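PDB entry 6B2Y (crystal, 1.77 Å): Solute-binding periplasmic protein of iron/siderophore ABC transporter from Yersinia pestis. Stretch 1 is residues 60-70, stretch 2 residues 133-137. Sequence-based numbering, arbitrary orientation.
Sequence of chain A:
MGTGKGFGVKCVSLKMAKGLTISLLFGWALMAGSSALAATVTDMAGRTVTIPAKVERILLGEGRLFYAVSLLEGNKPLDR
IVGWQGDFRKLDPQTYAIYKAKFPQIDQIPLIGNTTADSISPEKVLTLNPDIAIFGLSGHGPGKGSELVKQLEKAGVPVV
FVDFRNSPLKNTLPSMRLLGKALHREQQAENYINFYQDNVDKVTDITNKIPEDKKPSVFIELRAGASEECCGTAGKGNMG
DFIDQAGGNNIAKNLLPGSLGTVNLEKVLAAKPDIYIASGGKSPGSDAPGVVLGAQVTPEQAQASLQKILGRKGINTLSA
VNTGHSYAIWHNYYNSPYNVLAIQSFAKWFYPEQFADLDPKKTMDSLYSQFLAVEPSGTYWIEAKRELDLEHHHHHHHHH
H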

# COMPACT_ATOMS: atom_id res chain seq x y z
N LEU A 60 -5.99 13.90 -7.40
CA LEU A 60 -5.32 13.03 -6.44
C LEU A 60 -4.09 13.75 -5.91
O LEU A 60 -3.08 13.87 -6.62
CB LEU A 60 -4.98 11.69 -7.09
CG LEU A 60 -6.23 10.94 -7.57
CD1 LEU A 60 -5.83 9.63 -8.18
CD2 LEU A 60 -7.23 10.75 -6.41
N GLY A 61 -4.17 14.22 -4.66
CA GLY A 61 -3.08 14.95 -4.03
C GLY A 61 -1.86 14.10 -3.71
O GLY A 61 -0.76 14.65 -3.56
N GLU A 62 -2.06 12.79 -3.56
CA GLU A 62 -0.99 11.80 -3.54
C GLU A 62 -1.30 10.77 -4.62
O GLU A 62 -2.40 10.21 -4.64
CB GLU A 62 -0.88 11.14 -2.16
CG GLU A 62 -0.89 12.17 -1.03
CD GLU A 62 -0.89 11.57 0.37
OE1 GLU A 62 -0.74 10.33 0.51
OE2 GLU A 62 -1.02 12.35 1.33
N GLY A 63 -0.36 10.55 -5.54
CA GLY A 63 -0.68 9.81 -6.75
C GLY A 63 -1.17 8.40 -6.47
O GLY A 63 -2.06 7.89 -7.16
N ARG A 64 -0.61 7.75 -5.46
CA ARG A 64 -0.95 6.37 -5.20
C ARG A 64 -2.32 6.22 -4.53
O ARG A 64 -2.77 5.09 -4.34
CB ARG A 64 0.17 5.72 -4.39
CG ARG A 64 1.40 5.42 -5.29
CD ARG A 64 2.63 5.06 -4.48
NE ARG A 64 3.16 6.22 -3.77
CZ ARG A 64 4.17 6.16 -2.91
NH1 ARG A 64 4.76 5.00 -2.64
NH2 ARG A 64 4.60 7.26 -2.30
N LEU A 65 -3.02 7.32 -4.24
CA LEU A 65 -4.43 7.20 -3.89
C LEU A 65 -5.26 6.68 -5.05
O LEU A 65 -6.43 6.32 -4.87
CB LEU A 65 -4.97 8.55 -3.39
CG LEU A 65 -4.44 8.86 -1.99
CD1 LEU A 65 -4.79 10.28 -1.53
CD2 LEU A 65 -4.93 7.80 -0.98
N PHE A 66 -4.68 6.61 -6.25
CA PHE A 66 -5.35 5.97 -7.36
C PHE A 66 -5.75 4.54 -7.04
O PHE A 66 -6.79 4.07 -7.50
CB PHE A 66 -4.46 6.01 -8.60
CG PHE A 66 -4.99 5.20 -9.75
CD1 PHE A 66 -6.16 5.57 -10.39
CD2 PHE A 66 -4.32 4.06 -10.18
CE1 PHE A 66 -6.66 4.82 -11.44
CE2 PHE A 66 -4.82 3.31 -11.23
CZ PHE A 66 -5.99 3.70 -11.86
N TYR A 67 -4.95 3.82 -6.24
CA TYR A 67 -5.33 2.45 -5.89
C TYR A 67 -6.71 2.44 -5.26
O TYR A 67 -7.57 1.63 -5.62
CB TYR A 67 -4.33 1.81 -4.94
CG TYR A 67 -2.89 1.80 -5.39
CD1 TYR A 67 -2.52 1.42 -6.68
CD2 TYR A 67 -1.88 2.14 -4.49
CE1 TYR A 67 -1.18 1.42 -7.06
CE2 TYR A 67 -0.55 2.15 -4.86
CZ TYR A 67 -0.21 1.78 -6.15
OH TYR A 67 1.12 1.78 -6.49
N ALA A 68 -6.95 3.34 -4.31
CA ALA A 68 -8.24 3.35 -3.62
C ALA A 68 -9.35 3.77 -4.56
O ALA A 68 -10.43 3.16 -4.56
CB ALA A 68 -8.17 4.28 -2.40
N VAL A 69 -9.10 4.78 -5.39
CA VAL A 69 -10.13 5.26 -6.30
C VAL A 69 -10.45 4.22 -7.36
O VAL A 69 -11.62 4.07 -7.75
CB VAL A 69 -9.68 6.61 -6.91
CG1 VAL A 69 -10.58 7.03 -8.09
CG2 VAL A 69 -9.68 7.67 -5.85
N SER A 70 -9.45 3.44 -7.80
CA SER A 70 -9.68 2.40 -8.80
C SER A 70 -10.74 1.39 -8.37
O SER A 70 -11.45 0.83 -9.23
CB SER A 70 -8.38 1.68 -9.13
OG SER A 70 -8.00 0.77 -8.10
N ALA A 133 -10.57 17.13 -4.15
CA ALA A 133 -9.19 16.64 -4.08
C ALA A 133 -9.05 15.71 -2.88
O ALA A 133 -9.68 15.93 -1.84
CB ALA A 133 -8.20 17.81 -3.97
N ILE A 134 -8.24 14.67 -3.02
CA ILE A 134 -8.07 13.66 -1.98
C ILE A 134 -6.61 13.64 -1.55
O ILE A 134 -5.72 13.64 -2.40
CB ILE A 134 -8.51 12.27 -2.46
CG1 ILE A 134 -9.92 12.32 -3.07
CG2 ILE A 134 -8.45 11.27 -1.33
CD1 ILE A 134 -10.28 11.10 -3.89
N PHE A 135 -6.37 13.65 -0.23
CA PHE A 135 -5.03 13.50 0.33
C PHE A 135 -5.04 12.45 1.42
O PHE A 135 -6.09 12.03 1.90
CB PHE A 135 -4.50 14.81 0.93
CG PHE A 135 -4.24 15.88 -0.08
CD1 PHE A 135 -5.28 16.63 -0.59
CD2 PHE A 135 -2.95 16.15 -0.48
CE1 PHE A 135 -5.04 17.63 -1.51
CE2 PHE A 135 -2.70 17.15 -1.39
CZ PHE A 135 -3.74 17.89 -1.90
N GLY A 136 -3.84 12.06 1.85
CA GLY A 136 -3.69 11.17 2.99
C GLY A 136 -3.36 11.97 4.24
O GLY A 136 -2.84 13.08 4.16
N LEU A 137 -3.72 11.41 5.40
CA LEU A 137 -3.30 11.99 6.67
C LEU A 137 -1.78 12.04 6.74
O LEU A 137 -1.09 11.20 6.17
CB LEU A 137 -3.83 11.17 7.84
CG LEU A 137 -5.30 11.18 8.20
CD1 LEU A 137 -5.48 10.37 9.47
CD2 LEU A 137 -5.79 12.60 8.38
O HOH W 1 -0.03 11.42 3.69

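Leu60 and Ile134 pair in parallel across neighboring strands, their CA atoms 5.3 Å apart and their side chains on the same face of the sheet. Just beyond the pair, the N of Gly61 donates to the O of Ile134 at 2.8 Å, with an N-H...O angle of 145°, so a buried backbone carbonyl is satisfied by a buried amide.

Glycine suits position 61 for a visible reason. Its CA lies over one face of the Phe135 ring, 3.7 Å from the centroid and 22° off the ring normal, an arrangement in which a CH group meets the pi cloud. An ideal CB here would sit 2.2 Å from CE2 of Phe135 and 2.9 Å from O of Ile134, so the ring occupies the space a side chain would need.

Two residues after Ile134, the amide of Gly136 finds its acceptor in a side chain. The N of Gly136 donates to OE2 of Glu62 at 2.9 Å, a weak bond. Glutamate suits this partly exposed site because its extended chain, with chi2 near 175°, brings a carboxylate to the strand. OE2 of Glu62 also accepts from water 1 at 2.7 Å, and that water donates to O of Leu137, again at 2.7 Å, linking the carboxylate to the backbone beyond the strand. Gly136 leaves room for this group: an ideal CB would lie 2.9 Å from OE1 of Glu62.

The remaining contact is apolar and centers on Ile134, which has the largest area covered by the opposing stretch. CD1 of Ile134 lies 4.0 Å from CD2 of Leu60 and 4.0 Å from CG2 of Val69, while CG2 of Ile134 lies 3.8 Å from CD1 of Leu65. These branched aliphatic chains have no polar groups to satisfy, which suits them to a buried cluster.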